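Local coordinates for ThiJ/pfpI family protein (Bacillus anthracis, PDB 3EFE) that is of unestablished function but belongs to the DJ-1/PfpI family, whose members include chaperones, proteases and related enzymes, at residues 155-160 with 177-182. Sequence-based numbering, arbitrary orientation.
Sequences AVSDAN and LKKIDV
K179 reaches from the last turn of helix 169-179 to the backbone of A159, just past the end of strand 155-158. The touching is done by the outer half of the lysine chain. CD lies 3.2 Å from A159 O, and CE is 3.3 Å from the same A159 O. The ammonium nitrogen, K179 NZ, stands 3.4 Å from A159 O. The carbonyl oxygen thus lies beside three successive atoms of the lysine.

The torsions explain this path. CG is anti to the backbone N (chi1 -178°), which sends the chain out from the helix toward the strand. Bends at chi2 (67°) and chi3 (-140°) then carry it past A159 O. A positively charged end beside this oxygen would probably be favourable electrostatically. S157 adds a looser contact: its CB is directed at the helix segment, and its OG is 4.3 Å from K179 CD. A159 takes part through its backbone, since its methyl group is directed away from the helix.

Neighbouring bonds place the two segments in the fold. The N160 side chain donates through ND2 to the carbonyls of T106 and L102. D158 OD2 accepts from the backbone N of K128. The helix ends in a Schellman motif. D181 has positive phi, and its N bonds to K178 O at 3.2 Å and more weakly to L177 O.

This is a small surface contact, burying 118 Å² in all. It joins the edge strand 155-158, antiparallel to 161-164, to the end of the helix that follows this hairpin. The arrangement belongs to the layered alpha/beta fold of the DJ-1/PfpI family, with helices packed around a central, mainly parallel sheet.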
ATOM      1  N   ALA D 155      -7.060  10.919 -10.574  1.00 38.88           N
ATOM      2  CA  ALA D 155      -7.645  11.403  -9.321  1.00 39.10           C
ATOM      3  C   ALA D 155      -8.290  12.779  -9.574  1.00 38.96           C
ATOM      4  O   ALA D 155      -7.727  13.639 -10.297  1.00 38.91           O
ATOM      5  CB  ALA D 155      -6.562  11.471  -8.131  1.00 36.44           C
ATOM      6  N   VAL D 156      -9.464  12.967  -8.980  1.00 39.65           N
ATOM      7  CA  VAL D 156     -10.301  14.144  -9.196  1.00 40.48           C
ATOM      8  C   VAL D 156     -10.853  14.540  -7.825  1.00 41.25           C
ATOM      9  O   VAL D 156     -11.281  13.680  -7.014  1.00 40.52           O
ATOM     10  CB  VAL D 156     -11.555  13.820 -10.154  1.00 41.19           C
ATOM     11  CG1 VAL D 156     -12.620  14.937 -10.147  1.00 37.65           C
ATOM     12  CG2 VAL D 156     -11.137  13.387 -11.611  1.00 40.11           C
ATOM     13  N   SER D 157     -10.901  15.850  -7.597  1.00 42.95           N
ATOM     14  CA  SER D 157     -11.404  16.430  -6.328  1.00 43.77           C
ATOM     15  C   SER D 157     -12.487  17.473  -6.595  1.00 44.10           C
ATOM     16  O   SER D 157     -12.281  18.328  -7.407  1.00 43.82           O
ATOM     17  CB  SER D 157     -10.265  17.074  -5.519  1.00 43.79           C
ATOM     18  OG  SER D 157     -10.711  17.330  -4.191  1.00 45.99           O
ATOM     19  N   ASP D 158     -13.619  17.342  -5.889  1.00 45.42           N
ATOM     20  CA  ASP D 158     -14.804  18.192  -5.996  1.00 44.89           C
ATOM     21  C   ASP D 158     -15.478  18.407  -4.640  1.00 44.50           C
ATOM     22  O   ASP D 158     -16.179  17.523  -4.136  1.00 44.30           O
ATOM     23  CB  ASP D 158     -15.860  17.593  -6.943  1.00 45.52           C
ATOM     24  CG  ASP D 158     -16.985  18.592  -7.277  1.00 48.05           C
ATOM     25  OD1 ASP D 158     -16.714  19.859  -7.233  1.00 54.43           O
ATOM     26  OD2 ASP D 158     -18.125  18.134  -7.586  1.00 50.72           O
ATOM     27  N   ALA D 159     -15.343  19.626  -4.103  1.00 43.91           N
ATOM     28  CA  ALA D 159     -15.901  19.948  -2.799  1.00 42.95           C
ATOM     29  C   ALA D 159     -15.363  18.804  -1.922  1.00 42.39           C
ATOM     30  O   ALA D 159     -14.159  18.588  -1.934  1.00 41.92           O
ATOM     31  CB  ALA D 159     -17.476  20.035  -2.822  1.00 41.94           C
ATOM     32  N   ASN D 160     -16.242  18.053  -1.247  1.00 41.57           N
ATOM     33  CA  ASN D 160     -15.849  17.125  -0.179  1.00 41.08           C
ATOM     34  C   ASN D 160     -15.846  15.658  -0.646  1.00 40.53           C
ATOM     35  O   ASN D 160     -16.071  14.744   0.157  1.00 39.78           O
ATOM     36  CB  ASN D 160     -16.799  17.286   1.023  1.00 40.85           C
ATOM     37  CG  ASN D 160     -18.251  16.870   0.698  1.00 42.21           C
ATOM     38  OD1 ASN D 160     -18.802  17.254  -0.352  1.00 38.25           O
ATOM     39  ND2 ASN D 160     -18.863  16.082   1.591  1.00 40.61           N
ATOM     40  N   LEU D 177      -4.962  14.466   0.885  1.00 35.23           N
ATOM     41  CA  LEU D 177      -4.050  15.158   1.807  1.00 35.72           C
ATOM     42  C   LEU D 177      -4.214  16.669   1.680  1.00 37.18           C
ATOM     43  O   LEU D 177      -4.247  17.374   2.675  1.00 38.82           O
ATOM     44  CB  LEU D 177      -2.601  14.732   1.541  1.00 34.90           C
ATOM     45  CG  LEU D 177      -1.861  13.711   2.449  1.00 34.73           C
ATOM     46  CD1 LEU D 177      -2.643  13.064   3.604  1.00 30.20           C
ATOM     47  CD2 LEU D 177      -1.091  12.695   1.660  1.00 32.64           C
ATOM     48  N   LYS D 178      -4.314  17.119   0.430  1.00 38.61           N
ATOM     49  CA  LYS D 178      -4.556  18.474   0.049  1.00 39.25           C
ATOM     50  C   LYS D 178      -5.941  18.936   0.460  1.00 40.08           C
ATOM     51  O   LYS D 178      -6.062  19.964   1.017  1.00 40.36           O
ATOM     52  CB  LYS D 178      -4.426  18.576  -1.447  1.00 40.19           C
ATOM     53  CG  LYS D 178      -4.443  19.969  -2.029  1.00 39.28           C
ATOM     54  CD  LYS D 178      -3.988  19.753  -3.481  1.00 42.09           C
ATOM     55  CE  LYS D 178      -3.923  21.012  -4.296  1.00 47.23           C
ATOM     56  NZ  LYS D 178      -5.340  21.515  -4.623  1.00 53.31           N
ATOM     57  N   LYS D 179      -6.983  18.165   0.206  1.00 40.72           N
ATOM     58  CA  LYS D 179      -8.331  18.578   0.617  1.00 40.34           C
ATOM     59  C   LYS D 179      -8.363  18.870   2.103  1.00 40.16           C
ATOM     60  O   LYS D 179      -8.875  19.870   2.474  1.00 39.84           O
ATOM     61  CB  LYS D 179      -9.403  17.499   0.237  1.00 40.66           C
ATOM     62  CG  LYS D 179     -10.894  17.819   0.559  1.00 41.08           C
ATOM     63  CD  LYS D 179     -11.471  18.995  -0.281  1.00 44.71           C
ATOM     64  CE  LYS D 179     -12.438  20.002   0.563  1.00 47.30           C
ATOM     65  NZ  LYS D 179     -12.993  21.296  -0.194  1.00 47.37           N
ATOM     66  N   ILE D 180      -7.836  17.983   2.958  1.00 40.89           N
ATOM     67  CA  ILE D 180      -7.896  18.175   4.424  1.00 40.36           C
ATOM     68  C   ILE D 180      -6.835  19.108   5.047  1.00 40.07           C
ATOM     69  O   ILE D 180      -6.833  19.355   6.280  1.00 40.02           O
ATOM     70  CB  ILE D 180      -7.946  16.812   5.172  1.00 41.88           C
ATOM     71  CG1 ILE D 180      -6.601  16.056   5.141  1.00 41.74           C
ATOM     72  CG2 ILE D 180      -9.087  15.897   4.576  1.00 43.56           C
ATOM     73  CD1 ILE D 180      -6.555  14.971   6.149  1.00 39.69           C
ATOM     74  N   ASP D 181      -5.935  19.604   4.198  1.00 39.33           N
ATOM     75  CA  ASP D 181      -5.009  20.703   4.517  1.00 38.87           C
ATOM     76  C   ASP D 181      -4.091  20.443   5.729  1.00 38.44           C
ATOM     77  O   ASP D 181      -3.998  21.233   6.696  1.00 39.17           O
ATOM     78  CB  ASP D 181      -5.778  22.003   4.687  1.00 40.01           C
ATOM     79  CG  ASP D 181      -4.885  23.228   4.492  1.00 40.45           C
ATOM     80  OD1 ASP D 181      -4.071  23.179   3.542  1.00 44.40           O
ATOM     81  OD2 ASP D 181      -5.002  24.210   5.270  1.00 41.47           O
ATOM     82  N   VAL D 182      -3.390  19.322   5.623  1.00 36.83           N
ATOM     83  CA  VAL D 182      -2.676  18.686   6.693  1.00 35.61           C
ATOM     84  C   VAL D 182      -1.135  18.822   6.471  1.00 35.50           C
ATOM     85  O   VAL D 182      -0.364  18.862   7.389  1.00 34.55           O
ATOM     86  CB  VAL D 182      -3.275  17.303   6.769  1.00 34.87           C
ATOM     87  CG1 VAL D 182      -2.551  16.287   5.857  1.00 32.97           C
ATOM     88  CG2 VAL D 182      -3.538  16.904   8.166  1.00 32.31           C
TER